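Alpha-rhamnosidase (Dictyoglomus thermophilum, PDB 6I60) probably hydrolyses alpha-L-rhamnosides, releasing the terminal non-reducing alpha-L-rhamnose residue. Local coordinates at residues 137-142 / 193-198; 215-220 / 228-233; 509-514 / 631-636; 727-732 / 768-773. All coordinates share one frame; numbering follows the deposited sequence.

Overall arrangement
Interactions 1 and 2 belong to the beta-rich part of the chain and reach the same five-stranded sheet, through its neighbouring strands 189-199 and 226-233; their centres lie about 10 Å apart. Interactions 3 and 4 both join helices of the 6-hairpin glycosidase domain, with centres about 14 Å apart, and touch where Leu-730 packs on Phe-632, Tyr-635 and His-636. The residues that meet in interactions 1 to 3 are all buried, whereas in interaction 4 Tyr-729 is partly exposed. Waters bridge backbone to backbone in 2 and phenol to carboxylate in 4. Chemistry differs: a leucine over a tyrosine face in 1, a carboxylate-hydroxyl bond in 2, an amide beside a phenol in 3, aliphatic packing in 4.

Interaction 1 (137-142 / 193-198); sequences TGLMNE and RVYIAG
This contact lies where the N-terminal immunoglobulin-like domain meets a beta-sheet of the alpha-L-rhamnosidase N-terminal domain, and it consists mainly of Leu-139 lying on the ring of Tyr-195. Segment 137-142 is the loop that leaves strand 133-137, while 193-198 runs along strand 189-199, in the middle of a five-stranded mixed sheet. The two backbones do not meet, Leu-139 CA and Tyr-195 CA being 7.7 Å from each other, and the Tyr-195 ring spans the distance. The touch is a CH-pi interaction: the methyl CD2 of Leu-139 stands 3.8 Å from the centroid of the Tyr-195 ring. It sits only 6° off the ring normal, over the middle of the face rather than at the rim. Leu-139 CG follows it over the same face, 3.9 Å from Tyr-195 CD2. Tyr-195 carries its CG anti to its own carbonyl carbon (chi1 -47°), which lays the ring back along the strand toward Arg-193, so that one face is turned to Leu-139. Replacing this tyrosine with an alanine would probably leave Leu-139 without the aromatic face beneath its methyl and open a gap between loop and sheet. The loop is also held by polar bonds: Leu-139 N bonds to Tyr-229 OH on the adjoining strand 226-233, and Met-140 N to Asp-47 OD2. Trp-145, Cys-110 and Gln-268 supply further packing round Leu-139. Gly-138 adds a smaller touch, approaching the ring obliquely with its CA 4.0 Å from Tyr-195 CE2.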
loop_
_atom_site.group_PDB
_atom_site.type_symbol
_atom_site.label_atom_id
_atom_site.label_comp_id
_atom_site.label_asym_id
_atom_site.label_seq_id
_atom_site.Cartn_x
_atom_site.Cartn_y
_atom_site.Cartn_z
ATOM N N THR A 137 -9.476 -22.499 3.752
ATOM C CA THR A 137 -10.622 -21.605 3.758
ATOM C C THR A 137 -10.993 -21.233 5.186
ATOM O O THR A 137 -10.870 -22.045 6.108
ATOM C CB THR A 137 -11.815 -22.256 3.055
ATOM O OG1 THR A 137 -12.022 -23.572 3.580
ATOM C CG2 THR A 137 -11.563 -22.351 1.558
ATOM N N GLY A 138 -11.472 -20.014 5.351
ATOM C CA GLY A 138 -11.889 -19.515 6.634
ATOM C C GLY A 138 -13.294 -19.960 6.933
ATOM O O GLY A 138 -13.647 -21.088 6.682
ATOM N N LEU A 139 -14.132 -19.046 7.411
ATOM C CA LEU A 139 -15.509 -19.371 7.750
ATOM C C LEU A 139 -16.402 -19.351 6.560
ATOM O O LEU A 139 -17.505 -19.816 6.641
ATOM C CB LEU A 139 -16.067 -18.450 8.801
ATOM C CG LEU A 139 -15.692 -18.911 10.192
ATOM C CD1 LEU A 139 -16.791 -18.610 11.163
ATOM C CD2 LEU A 139 -15.444 -20.387 10.185
ATOM N N MET A 140 -15.909 -18.767 5.484
ATOM C CA MET A 140 -16.532 -18.716 4.203
ATOM C C MET A 140 -17.856 -18.068 4.156
ATOM O O MET A 140 -18.895 -18.702 4.210
ATOM C CB MET A 140 -16.596 -20.090 3.572
ATOM C CG MET A 140 -15.257 -20.585 3.105
ATOM S SD MET A 140 -15.155 -20.429 1.339
ATOM C CE MET A 140 -16.646 -21.277 0.893
ATOM N N ASN A 141 -17.778 -16.774 3.953
ATOM C CA ASN A 141 -18.933 -15.955 3.809
ATOM C C ASN A 141 -19.958 -16.183 4.917
ATOM O O ASN A 141 -21.059 -16.621 4.639
ATOM C CB ASN A 141 -19.561 -16.136 2.404
ATOM C CG ASN A 141 -18.538 -16.057 1.259
ATOM O OD1 ASN A 141 -17.477 -16.672 1.291
ATOM N ND2 ASN A 141 -18.891 -15.316 0.219
ATOM N N GLU A 142 -19.553 -15.933 6.157
ATOM C CA GLU A 142 -20.434 -15.988 7.304
ATOM C C GLU A 142 -21.305 -17.233 7.378
ATOM O O GLU A 142 -22.489 -17.164 7.719
ATOM C CB GLU A 142 -21.300 -14.741 7.235
ATOM C CG GLU A 142 -22.080 -14.393 8.472
ATOM C CD GLU A 142 -22.822 -13.104 8.272
ATOM O OE1 GLU A 142 -22.170 -12.114 7.925
ATOM O OE2 GLU A 142 -24.053 -13.087 8.421
ATOM N N ARG A 193 -8.311 -23.760 15.189
ATOM C CA ARG A 193 -8.443 -22.498 14.480
ATOM C C ARG A 193 -9.247 -21.521 15.323
ATOM O O ARG A 193 -10.096 -21.918 16.127
ATOM C CB ARG A 193 -9.114 -22.686 13.116
ATOM C CG ARG A 193 -8.309 -23.527 12.144
ATOM C CD ARG A 193 -6.989 -22.858 11.805
ATOM N NE ARG A 193 -6.288 -23.553 10.732
ATOM C CZ ARG A 193 -5.413 -24.533 10.926
ATOM N NH1 ARG A 193 -5.130 -24.935 12.157
ATOM N NH2 ARG A 193 -4.820 -25.110 9.889
ATOM N N VAL A 194 -8.974 -20.234 15.123
ATOM C CA VAL A 194 -9.581 -19.163 15.905
ATOM C C VAL A 194 -9.945 -18.038 14.946
ATOM O O VAL A 194 -9.073 -17.506 14.253
ATOM C CB VAL A 194 -8.636 -18.659 17.011
ATOM C CG1 VAL A 194 -8.921 -17.216 17.354
ATOM C CG2 VAL A 194 -8.767 -19.525 18.250
ATOM N N TYR A 195 -11.229 -17.690 14.891
ATOM C CA TYR A 195 -11.749 -16.704 13.943
ATOM C C TYR A 195 -12.308 -15.534 14.745
ATOM O O TYR A 195 -13.445 -15.587 15.222
ATOM C CB TYR A 195 -12.812 -17.320 13.035
ATOM C CG TYR A 195 -12.431 -18.660 12.439
ATOM C CD1 TYR A 195 -12.571 -19.835 13.168
ATOM C CD2 TYR A 195 -11.940 -18.752 11.143
ATOM C CE1 TYR A 195 -12.225 -21.060 12.627
ATOM C CE2 TYR A 195 -11.594 -19.975 10.593
ATOM C CZ TYR A 195 -11.736 -21.125 11.339
ATOM O OH TYR A 195 -11.390 -22.339 10.793
ATOM N N ILE A 196 -11.512 -14.475 14.881
ATOM C CA ILE A 196 -11.823 -13.356 15.764
ATOM C C ILE A 196 -11.945 -12.081 14.942
ATOM O O ILE A 196 -11.225 -11.892 13.956
ATOM C CB ILE A 196 -10.751 -13.201 16.864
ATOM C CG1 ILE A 196 -11.033 -11.977 17.739
ATOM C CG2 ILE A 196 -9.357 -13.143 16.253
ATOM C CD1 ILE A 196 -10.319 -12.000 19.071
ATOM N N ALA A 197 -12.875 -11.215 15.347
ATOM C CA ALA A 197 -13.005 -9.857 14.815
ATOM C C ALA A 197 -13.261 -8.949 16.017
ATOM O O ALA A 197 -14.406 -8.767 16.441
ATOM C CB ALA A 197 -14.117 -9.756 13.778
ATOM N N GLY A 198 -12.185 -8.401 16.576
ATOM C CA GLY A 198 -12.298 -7.485 17.692
ATOM C C GLY A 198 -12.285 -6.038 17.248
ATOM O O GLY A 198 -11.270 -5.545 16.749
#

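Interaction 2 (215-220 / 228-233); sequences VLDPGQ and LYTVYD
Asp-217 and Thr-230 reach for each other from opposite directions, and the hydroxyl of the threonine meets the carboxylate on the side that faces its other oxygen. Thr-230 OG1 donates to the syn lone pair of Asp-217 OD2, with 2.5 Å between the two oxygens. Tyr-232 also comes from the opposite direction, but obliquely, its ring plane turned 62° from the carboxylate. Its OH stands 3.5 Å from Asp-217 OD2, and the hydroxyl is hydrogen-bonded to Tyr-202 OH. Tyr-202 OH bonds to Asp-217 OD2 as well, so this carboxylate oxygen is gripped by two hydroxyls in a buried setting, an arrangement consistent with a charged aspartate. The rotation of Thr-230 serves both neighbours: with OG1 anti to the carbonyl carbon (chi1 -53°), CG2 is swung over the Tyr-232 ring, 3.4 Å above its plane and displaced toward the rim.

The setting is consistent with a beta-sandwich. Strand 226-233 belongs to a five-stranded sheet, and strand 201-206 packs against it, Thr-230 touching Tyr-202 and Tyr-232 touching Leu-204; segment 215-220 is the loop that returns the chain toward strand 226-233. A cis peptide before Pro-218 bends this loop. The proline ring lies against the backbone at Leu-228, its CB 3.2 Å from Leu-228 O. Beyond it a water fastens the two backbones together: it donates to Gly-219 O at 3.2 Å. The same water accepts from Leu-228 N, 2.8 Å away.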
loop_
_atom_site.group_PDB
_atom_site.type_symbol
_atom_site.label_atom_id
_atom_site.label_comp_id
_atom_site.label_asym_id
_atom_site.label_seq_id
_atom_site.Cartn_x
_atom_site.Cartn_y
_atom_site.Cartn_z
ATOM N N VAL A 215 -0.098 -6.511 14.497
ATOM C CA VAL A 215 -0.526 -5.483 15.437
ATOM C C VAL A 215 -1.550 -4.596 14.742
ATOM O O VAL A 215 -1.651 -4.569 13.514
ATOM C CB VAL A 215 0.653 -4.633 15.961
ATOM C CG1 VAL A 215 1.507 -5.442 16.923
ATOM C CG2 VAL A 215 1.495 -4.116 14.804
ATOM N N LEU A 216 -2.318 -3.865 15.554
ATOM C CA LEU A 216 -3.345 -2.944 15.059
ATOM C C LEU A 216 -4.295 -3.642 14.087
ATOM O O LEU A 216 -4.627 -3.119 13.019
ATOM C CB LEU A 216 -2.710 -1.708 14.416
ATOM C CG LEU A 216 -1.858 -0.841 15.347
ATOM C CD1 LEU A 216 -1.485 0.465 14.675
ATOM C CD2 LEU A 216 -2.576 -0.579 16.664
ATOM N N ASP A 217 -4.730 -4.844 14.463
ATOM C CA ASP A 217 -5.658 -5.757 13.813
ATOM C C ASP A 217 -7.056 -5.600 14.400
ATOM O O ASP A 217 -7.202 -5.416 15.615
ATOM C CB ASP A 217 -5.193 -7.204 13.985
ATOM C CG ASP A 217 -5.567 -8.084 12.808
ATOM O OD1 ASP A 217 -5.191 -7.746 11.666
ATOM O OD2 ASP A 217 -6.238 -9.115 13.025
ATOM N N PRO A 218 -8.117 -5.658 13.580
ATOM C CA PRO A 218 -8.064 -5.864 12.131
ATOM C C PRO A 218 -7.831 -4.577 11.346
ATOM O O PRO A 218 -7.556 -3.531 11.934
ATOM C CB PRO A 218 -9.443 -6.438 11.820
ATOM C CG PRO A 218 -10.335 -5.793 12.826
ATOM C CD PRO A 218 -9.506 -5.585 14.072
ATOM N N GLY A 219 -7.949 -4.666 10.019
ATOM C CA GLY A 219 -7.758 -3.505 9.181
ATOM C C GLY A 219 -8.923 -2.533 9.243
ATOM O O GLY A 219 -10.057 -2.884 9.569
ATOM N N GLN A 220 -8.624 -1.280 8.916
ATOM C CA GLN A 220 -9.625 -0.222 8.945
ATOM C C GLN A 220 -10.525 -0.332 7.721
ATOM O O GLN A 220 -10.051 -0.244 6.583
ATOM C CB GLN A 220 -8.948 1.145 8.997
ATOM C CG GLN A 220 -7.877 1.262 10.065
ATOM C CD GLN A 220 -7.275 2.651 10.130
ATOM O OE1 GLN A 220 -7.731 3.571 9.448
ATOM N NE2 GLN A 220 -6.245 2.811 10.952
ATOM N N LEU A 228 -13.585 -7.118 8.569
ATOM C CA LEU A 228 -12.618 -8.157 8.237
ATOM C C LEU A 228 -12.185 -8.880 9.506
ATOM O O LEU A 228 -11.591 -8.270 10.401
ATOM C CB LEU A 228 -11.405 -7.563 7.526
ATOM C CG LEU A 228 -11.662 -6.529 6.433
ATOM C CD1 LEU A 228 -10.381 -5.786 6.105
ATOM C CD2 LEU A 228 -12.224 -7.201 5.193
ATOM N N TYR A 229 -12.478 -10.174 9.585
ATOM C CA TYR A 229 -12.035 -10.994 10.702
ATOM C C TYR A 229 -10.740 -11.711 10.338
ATOM O O TYR A 229 -10.444 -11.941 9.163
ATOM C CB TYR A 229 -13.110 -12.008 11.108
ATOM C CG TYR A 229 -13.318 -13.146 10.132
ATOM C CD1 TYR A 229 -14.170 -13.006 9.045
ATOM C CD2 TYR A 229 -12.674 -14.366 10.308
ATOM C CE1 TYR A 229 -14.366 -14.044 8.152
ATOM C CE2 TYR A 229 -12.864 -15.408 9.421
ATOM C CZ TYR A 229 -13.711 -15.242 8.346
ATOM O OH TYR A 229 -13.902 -16.278 7.462
ATOM N N THR A 230 -9.967 -12.054 11.363
ATOM C CA THR A 230 -8.692 -12.736 11.200
ATOM C C THR A 230 -8.787 -14.149 11.761
ATOM O O THR A 230 -9.397 -14.371 12.812
ATOM C CB THR A 230 -7.567 -11.967 11.901
ATOM O OG1 THR A 230 -7.572 -10.603 11.463
ATOM C CG2 THR A 230 -6.213 -12.587 11.589
ATOM N N VAL A 231 -8.189 -15.105 11.053
ATOM C CA VAL A 231 -8.136 -16.498 11.481
ATOM C C VAL A 231 -6.702 -16.832 11.864
ATOM O O VAL A 231 -5.761 -16.503 11.130
ATOM C CB VAL A 231 -8.651 -17.449 10.386
ATOM C CG1 VAL A 231 -8.018 -17.110 9.061
ATOM C CG2 VAL A 231 -8.355 -18.894 10.760
ATOM N N TYR A 232 -6.536 -17.480 13.013
ATOM C CA TYR A 232 -5.226 -17.848 13.523
ATOM C C TYR A 232 -5.137 -19.358 13.705
ATOM O O TYR A 232 -6.142 -20.034 13.946
ATOM C CB TYR A 232 -4.935 -17.151 14.854
ATOM C CG TYR A 232 -4.735 -15.659 14.735
ATOM C CD1 TYR A 232 -3.575 -15.135 14.179
ATOM C CD2 TYR A 232 -5.704 -14.773 15.185
ATOM C CE1 TYR A 232 -3.388 -13.770 14.070
ATOM C CE2 TYR A 232 -5.525 -13.406 15.083
ATOM C CZ TYR A 232 -4.366 -12.910 14.525
ATOM O OH TYR A 232 -4.187 -11.549 14.421
ATOM N N ASP A 233 -3.918 -19.878 13.586
ATOM C CA ASP A 233 -3.633 -21.288 13.823
ATOM C C ASP A 233 -3.124 -21.427 15.252
ATOM O O ASP A 233 -1.995 -21.031 15.557
ATOM C CB ASP A 233 -2.616 -21.819 12.815
ATOM C CG ASP A 233 -1.966 -23.113 13.268
ATOM O OD1 ASP A 233 -2.695 -24.029 13.705
ATOM O OD2 ASP A 233 -0.725 -23.215 13.189
HETATM O O HOH W 1 -12.876 -4.484 9.371
#

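Interaction 3 (509-514 / 631-636); sequences DAQLSA and TFYFYH
A buried helix-to-helix contact made by long side chains, this one brings Gln-511 and Leu-512 of helix 507-512 to the phenol end of Tyr-633 on helix 626-648. The backbones are far apart, with 11.8 Å between Gln-511 CA and Tyr-633 CA. Gln-511 and Tyr-633 extend toward each other from opposite directions. The glutamine leaves its helix with CG anti to the backbone N and then bends at chi2 (-98°), which brings its amide beside the hydroxyl. Gln-511 CD lies 3.9 Å from Tyr-633 OH, and the amide plane is turned 71° from the ring. Leu-512 reaches the same oxygen with a methyl, CD2 being 3.8 Å from Tyr-633 OH.

Both helices belong to the 6-hairpin glycosidase domain, the (alpha/alpha)6 barrel of this family. Helix 761-773 also takes part: Tyr-633 OH is hydrogen-bonded to Tyr-766 OH, and Gln-511 packs on Tyr-766. With a serine at position 511 the Tyr-633 hydroxyl and Tyr-766 would probably lose the amide that packs beside them. On the Tyr-633 ring lies the edge of Phe-632, whose CD1 stands 3.6 Å above the plane, offset toward the rim. Where helix 507-512 ends, Ser-513 OG turns back to donate to Asp-509 O at 2.8 Å, tilted 20° from the carbonyl plane.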
loop_
_atom_site.group_PDB
_atom_site.type_symbol
_atom_site.label_atom_id
_atom_site.label_comp_id
_atom_site.label_asym_id
_atom_site.label_seq_id
_atom_site.Cartn_x
_atom_site.Cartn_y
_atom_site.Cartn_z
ATOM N N ASP A 509 -4.272 11.337 -2.857
ATOM C CA ASP A 509 -2.903 10.983 -2.502
ATOM C C ASP A 509 -2.604 9.524 -2.818
ATOM O O ASP A 509 -1.478 9.192 -3.208
ATOM C CB ASP A 509 -2.655 11.268 -1.021
ATOM C CG ASP A 509 -3.096 12.661 -0.615
ATOM O OD1 ASP A 509 -4.081 13.165 -1.194
ATOM O OD2 ASP A 509 -2.455 13.251 0.281
ATOM N N ALA A 510 -3.597 8.644 -2.664
ATOM C CA ALA A 510 -3.385 7.231 -2.954
ATOM C C ALA A 510 -3.274 6.972 -4.449
ATOM O O ALA A 510 -2.563 6.049 -4.866
ATOM C CB ALA A 510 -4.519 6.399 -2.356
ATOM N N GLN A 511 -3.958 7.772 -5.268
ATOM C CA GLN A 511 -3.920 7.561 -6.711
ATOM C C GLN A 511 -2.590 8.010 -7.303
ATOM O O GLN A 511 -2.005 7.303 -8.132
ATOM C CB GLN A 511 -5.080 8.306 -7.373
ATOM C CG GLN A 511 -4.989 8.381 -8.888
ATOM C CD GLN A 511 -4.414 9.698 -9.376
ATOM O OE1 GLN A 511 -4.749 10.766 -8.860
ATOM N NE2 GLN A 511 -3.541 9.626 -10.375
ATOM N N LEU A 512 -2.094 9.179 -6.885
ATOM C CA LEU A 512 -0.891 9.738 -7.493
ATOM C C LEU A 512 0.365 8.975 -7.093
ATOM O O LEU A 512 1.351 8.979 -7.838
ATOM C CB LEU A 512 -0.751 11.211 -7.114
ATOM C CG LEU A 512 -1.825 12.144 -7.674
ATOM C CD1 LEU A 512 -1.856 13.441 -6.887
ATOM C CD2 LEU A 512 -1.594 12.411 -9.155
ATOM N N SER A 513 0.359 8.324 -5.930
ATOM C CA SER A 513 1.512 7.567 -5.463
ATOM C C SER A 513 1.340 6.064 -5.641
ATOM O O SER A 513 2.166 5.294 -5.141
ATOM C CB SER A 513 1.804 7.894 -3.995
ATOM O OG SER A 513 0.757 7.462 -3.143
ATOM N N ALA A 514 0.297 5.630 -6.351
ATOM C CA ALA A 514 0.059 4.199 -6.508
ATOM C C ALA A 514 1.116 3.553 -7.396
ATOM O O ALA A 514 1.527 2.414 -7.150
ATOM C CB ALA A 514 -1.342 3.956 -7.069
ATOM N N THR A 631 -11.669 18.272 -15.986
ATOM C CA THR A 631 -11.947 17.730 -17.311
ATOM C C THR A 631 -10.827 16.813 -17.777
ATOM O O THR A 631 -11.075 15.869 -18.535
ATOM C CB THR A 631 -12.168 18.870 -18.304
ATOM O OG1 THR A 631 -13.019 19.860 -17.710
ATOM C CG2 THR A 631 -12.819 18.358 -19.572
ATOM N N PHE A 632 -9.594 17.073 -17.333
ATOM C CA PHE A 632 -8.484 16.174 -17.633
ATOM C C PHE A 632 -8.765 14.769 -17.118
ATOM O O PHE A 632 -8.495 13.779 -17.808
ATOM C CB PHE A 632 -7.192 16.733 -17.028
ATOM C CG PHE A 632 -6.053 15.749 -16.986
ATOM C CD1 PHE A 632 -5.815 14.989 -15.850
ATOM C CD2 PHE A 632 -5.202 15.604 -18.070
ATOM C CE1 PHE A 632 -4.762 14.091 -15.806
ATOM C CE2 PHE A 632 -4.145 14.712 -18.028
ATOM C CZ PHE A 632 -3.926 13.954 -16.896
ATOM N N TYR A 633 -9.317 14.663 -15.908
ATOM C CA TYR A 633 -9.614 13.359 -15.333
ATOM C C TYR A 633 -10.944 12.798 -15.816
ATOM O O TYR A 633 -11.158 11.584 -15.724
ATOM C CB TYR A 633 -9.592 13.443 -13.805
ATOM C CG TYR A 633 -8.201 13.282 -13.230
ATOM C CD1 TYR A 633 -7.585 12.037 -13.196
ATOM C CD2 TYR A 633 -7.497 14.374 -12.739
ATOM C CE1 TYR A 633 -6.311 11.881 -12.680
ATOM C CE2 TYR A 633 -6.222 14.229 -12.218
ATOM C CZ TYR A 633 -5.634 12.979 -12.192
ATOM O OH TYR A 633 -4.366 12.820 -11.679
ATOM N N PHE A 634 -11.838 13.645 -16.330
ATOM C CA PHE A 634 -13.042 13.136 -16.978
ATOM C C PHE A 634 -12.688 12.408 -18.268
ATOM O O PHE A 634 -13.185 11.306 -18.530
ATOM C CB PHE A 634 -14.018 14.280 -17.252
ATOM C CG PHE A 634 -15.334 13.831 -17.819
ATOM C CD1 PHE A 634 -15.911 12.640 -17.410
ATOM C CD2 PHE A 634 -15.995 14.601 -18.762
ATOM C CE1 PHE A 634 -17.123 12.225 -17.930
ATOM C CE2 PHE A 634 -17.208 14.193 -19.287
ATOM C CZ PHE A 634 -17.772 13.003 -18.871
ATOM N N TYR A 635 -11.824 13.011 -19.086
ATOM C CA TYR A 635 -11.320 12.322 -20.268
ATOM C C TYR A 635 -10.493 11.105 -19.874
ATOM O O TYR A 635 -10.558 10.060 -20.531
ATOM C CB TYR A 635 -10.499 13.290 -21.121
ATOM C CG TYR A 635 -9.822 12.663 -22.320
ATOM C CD1 TYR A 635 -10.475 12.573 -23.540
ATOM C CD2 TYR A 635 -8.525 12.175 -22.235
ATOM C CE1 TYR A 635 -9.858 12.005 -24.639
ATOM C CE2 TYR A 635 -7.902 11.603 -23.328
ATOM C CZ TYR A 635 -8.574 11.525 -24.528
ATOM O OH TYR A 635 -7.964 10.960 -25.622
ATOM N N HIS A 636 -9.714 11.223 -18.795
ATOM C CA HIS A 636 -8.899 10.103 -18.337
ATOM C C HIS A 636 -9.766 8.921 -17.920
ATOM O O HIS A 636 -9.479 7.772 -18.278
ATOM C CB HIS A 636 -8.003 10.552 -17.181
ATOM C CG HIS A 636 -7.070 9.492 -16.682
ATOM N ND1 HIS A 636 -7.477 8.475 -15.846
ATOM C CD2 HIS A 636 -5.746 9.299 -16.893
ATOM C CE1 HIS A 636 -6.447 7.697 -15.569
ATOM N NE2 HIS A 636 -5.384 8.175 -16.191
#

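Interaction 4 (727-732 / 768-773); sequences PLYLNL and FDVLTS
Aliphatic packing comes first, with Val-770 pushing its two methyls against Leu-728 and Tyr-729. Val-770 CG2 rests 3.7 Å from Tyr-729 CA, on the helix backbone itself, and also lies at the edge of the tyrosine ring. The other methyl, CG1, meets Leu-728 CB at 4.1 Å. Tyr-729 has its CG anti to the backbone N (chi1 -176°), which sets the ring beside Asp-769, the two side chains pointing the same way; Tyr-729 CE1 is 4.1 Å from Asp-769 CB.

The polar link is indirect. A water lying in the plane of the Tyr-729 ring is 2.9 Å from Tyr-729 OH. It donates to Asp-769 OD2, also at 2.9 Å, while Asp-769 OD1 forms a salt bridge with Arg-832. These residues join the end of helix 722-729 to helix 761-773 within the (alpha/alpha)6 barrel, toward the outside of the chain.

Side-chain hydroxyls add bonds within helix 761-773. Ser-773 OG donates to Asp-769 O at 2.8 Å, on the other face of the carbonyl plane from Ser-773 N. Thr-772 does the same to Phe-768 O, with OG1 2.7 Å from that oxygen and also hydrogen-bonded to Trp-829 NE1.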
loop_
_atom_site.group_PDB
_atom_site.type_symbol
_atom_site.label_atom_id
_atom_site.label_comp_id
_atom_site.label_asym_id
_atom_site.label_seq_id
_atom_site.Cartn_x
_atom_site.Cartn_y
_atom_site.Cartn_z
ATOM N N PRO A 727 -2.809 18.479 -20.782
ATOM C CA PRO A 727 -3.235 18.103 -22.139
ATOM C C PRO A 727 -2.125 17.478 -22.966
ATOM O O PRO A 727 -2.424 16.733 -23.909
ATOM C CB PRO A 727 -3.706 19.432 -22.747
ATOM C CG PRO A 727 -2.962 20.467 -21.997
ATOM C CD PRO A 727 -2.835 19.944 -20.596
ATOM N N LEU A 728 -0.857 17.749 -22.644
ATOM C CA LEU A 728 0.255 17.114 -23.341
ATOM C C LEU A 728 0.496 15.683 -22.879
ATOM O O LEU A 728 1.097 14.900 -23.622
ATOM C CB LEU A 728 1.534 17.934 -23.152
ATOM C CG LEU A 728 1.768 19.074 -24.143
ATOM C CD1 LEU A 728 2.857 20.005 -23.633
ATOM C CD2 LEU A 728 2.121 18.529 -25.518
ATOM N N TYR A 729 0.044 15.326 -21.675
ATOM C CA TYR A 729 0.202 13.957 -21.196
ATOM C C TYR A 729 -0.742 13.013 -21.931
ATOM O O TYR A 729 -0.308 12.046 -22.567
ATOM C CB TYR A 729 -0.037 13.898 -19.685
ATOM C CG TYR A 729 0.203 12.530 -19.087
ATOM C CD1 TYR A 729 1.488 12.101 -18.779
ATOM C CD2 TYR A 729 -0.855 11.665 -18.834
ATOM C CE1 TYR A 729 1.713 10.851 -18.236
ATOM C CE2 TYR A 729 -0.640 10.410 -18.292
ATOM C CZ TYR A 729 0.647 10.009 -17.994
ATOM O OH TYR A 729 0.872 8.763 -17.453
ATOM N N LEU A 730 -2.045 13.281 -21.851
ATOM C CA LEU A 730 -3.046 12.493 -22.559
ATOM C C LEU A 730 -3.127 12.836 -24.042
ATOM O O LEU A 730 -3.966 12.265 -24.747
ATOM C CB LEU A 730 -4.417 12.678 -21.903
ATOM C CG LEU A 730 -4.525 12.195 -20.453
ATOM C CD1 LEU A 730 -5.936 12.384 -19.916
ATOM C CD2 LEU A 730 -4.091 10.739 -20.325
ATOM N N ASN A 731 -2.283 13.751 -24.520
ATOM C CA ASN A 731 -2.192 14.111 -25.935
ATOM C C ASN A 731 -3.532 14.630 -26.463
ATOM O O ASN A 731 -4.087 14.132 -27.444
ATOM C CB ASN A 731 -1.679 12.931 -26.766
ATOM C CG ASN A 731 -0.182 12.724 -26.614
ATOM O OD1 ASN A 731 0.385 11.780 -27.166
ATOM N ND2 ASN A 731 0.465 13.609 -25.860
ATOM N N LEU A 732 -4.044 15.652 -25.781
ATOM C CA LEU A 732 -5.224 16.376 -26.229
ATOM C C LEU A 732 -4.882 17.559 -27.125
ATOM O O LEU A 732 -5.796 18.183 -27.676
ATOM C CB LEU A 732 -6.029 16.872 -25.024
ATOM C CG LEU A 732 -6.292 15.848 -23.923
ATOM C CD1 LEU A 732 -6.744 16.533 -22.641
ATOM C CD2 LEU A 732 -7.326 14.849 -24.395
ATOM N N PHE A 768 7.201 15.117 -15.386
ATOM C CA PHE A 768 8.466 14.475 -15.728
ATOM C C PHE A 768 8.311 13.551 -16.929
ATOM O O PHE A 768 9.204 13.476 -17.781
ATOM C CB PHE A 768 9.009 13.706 -14.524
ATOM C CG PHE A 768 9.393 14.584 -13.374
ATOM C CD1 PHE A 768 10.603 15.254 -13.373
ATOM C CD2 PHE A 768 8.540 14.747 -12.298
ATOM C CE1 PHE A 768 10.957 16.069 -12.316
ATOM C CE2 PHE A 768 8.889 15.559 -11.238
ATOM C CZ PHE A 768 10.099 16.220 -11.247
ATOM N N ASP A 769 7.184 12.840 -17.014
ATOM C CA ASP A 769 6.950 11.959 -18.152
ATOM C C ASP A 769 6.669 12.744 -19.428
ATOM O O ASP A 769 7.002 12.280 -20.524
ATOM C CB ASP A 769 5.794 11.005 -17.848
ATOM C CG ASP A 769 6.171 9.937 -16.838
ATOM O OD1 ASP A 769 7.266 9.352 -16.967
ATOM O OD2 ASP A 769 5.368 9.679 -15.915
ATOM N N VAL A 770 6.063 13.927 -19.312
ATOM C CA VAL A 770 5.761 14.725 -20.497
ATOM C C VAL A 770 7.049 15.198 -21.162
ATOM O O VAL A 770 7.224 15.061 -22.379
ATOM C CB VAL A 770 4.843 15.908 -20.134
ATOM C CG1 VAL A 770 4.953 17.007 -21.180
ATOM C CG2 VAL A 770 3.399 15.443 -20.006
ATOM N N LEU A 771 7.974 15.756 -20.374
ATOM C CA LEU A 771 9.244 16.202 -20.940
ATOM C C LEU A 771 10.065 15.033 -21.468
ATOM O O LEU A 771 10.764 15.175 -22.478
ATOM C CB LEU A 771 10.048 16.983 -19.898
ATOM C CG LEU A 771 9.286 17.963 -19.005
ATOM C CD1 LEU A 771 10.130 18.361 -17.803
ATOM C CD2 LEU A 771 8.851 19.189 -19.789
ATOM N N THR A 772 9.993 13.875 -20.810
ATOM C CA THR A 772 10.754 12.721 -21.275
ATOM C C THR A 772 10.193 12.178 -22.583
ATOM O O THR A 772 10.954 11.777 -23.473
ATOM C CB THR A 772 10.764 11.633 -20.202
ATOM O OG1 THR A 772 11.207 12.192 -18.959
ATOM C CG2 THR A 772 11.694 10.497 -20.603
ATOM N N SER A 773 8.864 12.165 -22.724
ATOM C CA SER A 773 8.252 11.620 -23.930
ATOM C C SER A 773 8.560 12.471 -25.155
ATOM O O SER A 773 8.676 11.937 -26.264
ATOM C CB SER A 773 6.740 11.495 -23.745
ATOM O OG SER A 773 6.428 10.610 -22.685
HETATM O O HOH W 2 3.377 7.627 -16.484
#